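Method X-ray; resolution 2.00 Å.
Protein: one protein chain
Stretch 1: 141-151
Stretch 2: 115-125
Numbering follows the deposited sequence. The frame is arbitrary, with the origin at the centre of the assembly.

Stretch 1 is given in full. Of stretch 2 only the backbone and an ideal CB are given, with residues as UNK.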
# COMPACT_ATOMS: atom_id res chain seq x y z
N GLU A 141 -7.58 -21.87 -23.36
CA GLU A 141 -8.68 -21.65 -24.29
C GLU A 141 -8.35 -20.53 -25.27
O GLU A 141 -8.50 -20.69 -26.49
CB GLU A 141 -9.96 -21.35 -23.51
CG GLU A 141 -11.19 -21.12 -24.36
CD GLU A 141 -12.42 -20.79 -23.52
OE1 GLU A 141 -12.66 -21.50 -22.52
OE2 GLU A 141 -13.13 -19.82 -23.86
N SER A 142 -7.90 -19.39 -24.74
CA SER A 142 -7.53 -18.27 -25.60
C SER A 142 -6.35 -18.63 -26.50
O SER A 142 -6.28 -18.20 -27.66
CB SER A 142 -7.21 -17.04 -24.75
OG SER A 142 -6.72 -15.98 -25.55
N LYS A 143 -5.40 -19.42 -25.98
CA LYS A 143 -4.25 -19.83 -26.78
C LYS A 143 -4.69 -20.67 -27.97
O LYS A 143 -4.26 -20.45 -29.11
CB LYS A 143 -3.25 -20.59 -25.91
CG LYS A 143 -2.08 -21.18 -26.67
CD LYS A 143 -1.00 -21.66 -25.72
CE LYS A 143 0.19 -22.26 -26.46
NZ LYS A 143 -0.18 -23.52 -27.17
N LYS A 144 -5.57 -21.65 -27.72
CA LYS A 144 -6.09 -22.47 -28.81
C LYS A 144 -6.89 -21.62 -29.80
O LYS A 144 -6.82 -21.84 -31.01
CB LYS A 144 -6.96 -23.60 -28.25
CG LYS A 144 -7.40 -24.64 -29.27
CD LYS A 144 -6.47 -25.84 -29.25
CE LYS A 144 -7.01 -26.98 -30.11
NZ LYS A 144 -6.81 -26.72 -31.56
N ALA A 145 -7.65 -20.65 -29.29
CA ALA A 145 -8.43 -19.78 -30.17
C ALA A 145 -7.53 -18.97 -31.09
O ALA A 145 -7.79 -18.87 -32.29
CB ALA A 145 -9.32 -18.86 -29.33
N ALA A 146 -6.46 -18.39 -30.54
CA ALA A 146 -5.57 -17.58 -31.36
C ALA A 146 -4.77 -18.44 -32.33
O ALA A 146 -4.49 -18.02 -33.46
CB ALA A 146 -4.63 -16.77 -30.46
N GLU A 147 -4.39 -19.65 -31.91
CA GLU A 147 -3.64 -20.53 -32.80
C GLU A 147 -4.50 -21.01 -33.96
O GLU A 147 -4.03 -21.10 -35.10
CB GLU A 147 -3.07 -21.71 -32.01
CG GLU A 147 -1.88 -21.35 -31.14
CD GLU A 147 -1.37 -22.52 -30.33
OE1 GLU A 147 -2.01 -23.60 -30.36
OE2 GLU A 147 -0.32 -22.38 -29.67
N GLU A 148 -5.77 -21.32 -33.69
CA GLU A 148 -6.66 -21.76 -34.76
C GLU A 148 -7.07 -20.61 -35.67
O GLU A 148 -7.44 -20.85 -36.83
CB GLU A 148 -7.90 -22.43 -34.19
CG GLU A 148 -7.63 -23.81 -33.59
CD GLU A 148 -8.89 -24.46 -33.06
OE1 GLU A 148 -9.98 -23.87 -33.20
OE2 GLU A 148 -8.78 -25.57 -32.49
N ALA A 149 -7.02 -19.37 -35.19
CA ALA A 149 -7.33 -18.21 -36.02
C ALA A 149 -6.14 -17.76 -36.86
O ALA A 149 -6.31 -16.87 -37.69
CB ALA A 149 -7.82 -17.05 -35.15
N GLY A 150 -4.97 -18.35 -36.66
CA GLY A 150 -3.78 -17.91 -37.36
C GLY A 150 -3.29 -16.54 -36.95
O GLY A 150 -2.53 -15.91 -37.70
N ASN A 151 -3.72 -16.05 -35.78
CA ASN A 151 -3.33 -14.73 -35.27
C ASN A 151 -2.82 -14.94 -33.84
O ASN A 151 -3.56 -14.76 -32.88
CB ASN A 151 -4.52 -13.77 -35.33
CG ASN A 151 -4.09 -12.32 -35.35
OD1 ASN A 151 -2.94 -12.00 -35.62
ND2 ASN A 151 -5.04 -11.42 -35.06
N UNK A 115 -5.77 -5.75 -25.82
CA UNK A 115 -4.54 -6.51 -25.66
C UNK A 115 -4.79 -7.99 -25.93
O UNK A 115 -5.48 -8.37 -26.88
CB UNK A 115 -3.97 -6.31 -24.26
N UNK A 116 -4.22 -8.84 -25.07
CA UNK A 116 -4.37 -10.28 -25.22
C UNK A 116 -5.78 -10.77 -24.87
O UNK A 116 -6.02 -11.98 -24.90
CB UNK A 116 -3.34 -11.00 -24.34
N UNK A 117 -6.70 -9.87 -24.53
CA UNK A 117 -8.08 -10.23 -24.24
C UNK A 117 -8.98 -10.16 -25.46
O UNK A 117 -10.17 -10.49 -25.35
CB UNK A 117 -8.63 -9.32 -23.14
N UNK A 118 -8.46 -9.76 -26.61
CA UNK A 118 -9.28 -9.48 -27.77
C UNK A 118 -9.67 -10.77 -28.50
O UNK A 118 -9.12 -11.84 -28.26
CB UNK A 118 -8.54 -8.53 -28.72
N UNK A 119 -10.65 -10.63 -29.38
CA UNK A 119 -11.03 -11.68 -30.31
C UNK A 119 -9.97 -11.76 -31.40
O UNK A 119 -9.89 -10.84 -32.23
CB UNK A 119 -12.42 -11.42 -30.90
N UNK A 120 -9.15 -12.81 -31.45
CA UNK A 120 -8.10 -12.86 -32.47
C UNK A 120 -8.63 -13.08 -33.88
O UNK A 120 -8.03 -12.58 -34.84
CB UNK A 120 -7.11 -13.97 -32.13
N UNK A 121 -9.74 -13.80 -34.02
CA UNK A 121 -10.32 -14.02 -35.35
C UNK A 121 -10.83 -12.71 -35.94
O UNK A 121 -10.59 -12.42 -37.12
CB UNK A 121 -11.46 -15.04 -35.28
N UNK A 122 -11.55 -11.92 -35.14
CA UNK A 122 -12.07 -10.64 -35.63
C UNK A 122 -10.93 -9.69 -35.99
O UNK A 122 -10.95 -9.06 -37.06
CB UNK A 122 -12.98 -10.00 -34.58
N UNK A 123 -9.92 -9.59 -35.12
CA UNK A 123 -8.73 -8.80 -35.42
C UNK A 123 -8.10 -9.24 -36.74
O UNK A 123 -7.74 -8.40 -37.58
CB UNK A 123 -7.71 -8.92 -34.28
N UNK A 124 -7.96 -10.55 -36.92
CA UNK A 124 -7.39 -11.07 -38.16
C UNK A 124 -8.22 -10.65 -39.37
O UNK A 124 -7.68 -10.19 -40.38
CB UNK A 124 -7.29 -12.60 -38.10
N UNK A 125 -9.55 -10.79 -39.27
CA UNK A 125 -10.42 -10.38 -40.36
C UNK A 125 -10.34 -8.89 -40.64
O UNK A 125 -10.65 -8.46 -41.76
CB UNK A 125 -11.87 -10.77 -40.05

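Position 115 has a positive phi (69°) and a psi of -137°, a combination that by itself favours a residue without a side chain, and an ideal CB there would find nothing of stretch 1 nearby. The deposited residue is Gly-115.

At 116 CA-to-CB points sideways and the CB meets nothing of the other stretch, so many residues would fit. What matters here is the backbone carbonyl, which faces the hydroxyl of Ser-142. Arg-116 is deposited, its chain extended beyond a p chi1. Its O lies 4.1 Å from Ser-142 OG, too far for a direct bond, and two waters fill the gap. One donates to Arg-116 O and to the carbonyl O of position 118 and accepts from Ser-142 OG; the other donates to both Arg-116 O and Ser-142 OG.

Position 117 points away and 118 sideways, neither CB within reach of stretch 1, so the contact leaves both choices free. Ala-117 and Ala-118 are deposited.

Position 119 also points away, but it directly precedes a helix whose first amides lack acceptors. Asp, Asn, Ser or Thr would suit. Asp-119 caps the helix: its OD1 accepts weak bonds from the N of position 121 at 3.0 Å and the N of position 122 at 3.3 Å.

Position 120 points toward stretch 1, its ideal CB 4.0 Å from Ala-146 CA and 4.4 Å from Ala-149 CB. The small residues Ala-145, Ala-146 and Ala-149 offer a shallow apolar surface, suited to a compact side chain such as Ala, Val or Pro. A phi of -70° in the first turn of a helix, where the backbone N need not donate within the helix, is especially kind to proline. Pro-120 sets its CG 3.7 Å from Ala-146 CA, and its backbone O accepts a nearly straight hydrogen bond from Asn-151 ND2, 3.2 Å long, while also receiving the helical bond from position 124.

At 121 CA-to-CB runs sideways, with the ideal CB 4.2 Å from Ala-149 CB. The methyl packs against the backbone, so a side chain that leads outward suits. Lys-121 has its CA 3.9 Å from Ala-149 CB; its end leads away and NZ is engaged at position 125.

Position 122 points away, leaving the contact indifferent to its side chain; Leu-122 is deposited.

Position 123 points toward stretch 1, with its ideal CB 3.7 Å from Asn-151 ND2. Ala, Leu or Met could lie beside the amide. Leu-123 does so, with an m,t rotamer.

At 124 CA-to-CB again points toward stretch 1, where stretch 1 presents the carbonyls of Ala-149 and Gly-150, which invite a donor on a long arm: Lys or Arg, perhaps Gln. Lys-124 lays its CD 3.6 Å from Ala-149 O and donates from NZ to Gly-150 O at 3.2 Å.

Position 125 is out of reach, one helical turn beyond 121, where an acidic residue can pair with a lysine. Glu-125 OE2 accepts a weak hydrogen bond from Lys-121 NZ, 3.2 Å long, as part of a salt bridge.

Stretch 2 (115-125) GRAADPKLLKE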
# COMPACT_ATOMS: atom_id res chain seq x y z
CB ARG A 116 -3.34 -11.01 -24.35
CG ARG A 116 -3.61 -10.95 -22.86
CD ARG A 116 -2.52 -11.67 -22.08
NE ARG A 116 -2.83 -11.78 -20.66
CZ ARG A 116 -2.07 -12.43 -19.78
NH1 ARG A 116 -0.95 -13.02 -20.17
NH2 ARG A 116 -2.43 -12.48 -18.50
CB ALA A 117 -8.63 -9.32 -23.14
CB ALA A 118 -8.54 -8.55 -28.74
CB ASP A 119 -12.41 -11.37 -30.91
CG ASP A 119 -12.96 -12.50 -31.78
OD1 ASP A 119 -12.18 -13.34 -32.27
OD2 ASP A 119 -14.19 -12.53 -31.98
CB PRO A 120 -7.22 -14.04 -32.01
CG PRO A 120 -8.16 -14.93 -31.27
CD PRO A 120 -9.16 -14.02 -30.59
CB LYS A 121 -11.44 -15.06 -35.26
CG LYS A 121 -12.21 -15.28 -36.55
CD LYS A 121 -13.34 -16.28 -36.33
CE LYS A 121 -14.26 -16.37 -37.53
NZ LYS A 121 -13.60 -16.99 -38.71
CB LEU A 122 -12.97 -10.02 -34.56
CG LEU A 122 -13.72 -8.73 -34.90
CD1 LEU A 122 -14.63 -8.93 -36.10
CD2 LEU A 122 -14.53 -8.28 -33.70
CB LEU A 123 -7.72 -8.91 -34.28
CG LEU A 123 -7.94 -8.11 -33.00
CD1 LEU A 123 -6.86 -8.46 -31.98
CD2 LEU A 123 -7.94 -6.62 -33.29
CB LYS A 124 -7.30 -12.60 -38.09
CG LYS A 124 -6.89 -13.26 -39.39
CD LYS A 124 -5.45 -13.75 -39.33
CE LYS A 124 -5.10 -14.57 -40.57
NZ LYS A 124 -3.69 -15.04 -40.54
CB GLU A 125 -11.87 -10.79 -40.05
CG GLU A 125 -12.07 -12.29 -39.97
CD GLU A 125 -13.46 -12.66 -39.49
OE1 GLU A 125 -14.24 -11.75 -39.15
OE2 GLU A 125 -13.77 -13.87 -39.46
O HOH W 1 -8.26 -13.60 -26.25
O HOH W 2 -4.84 -14.56 -24.10
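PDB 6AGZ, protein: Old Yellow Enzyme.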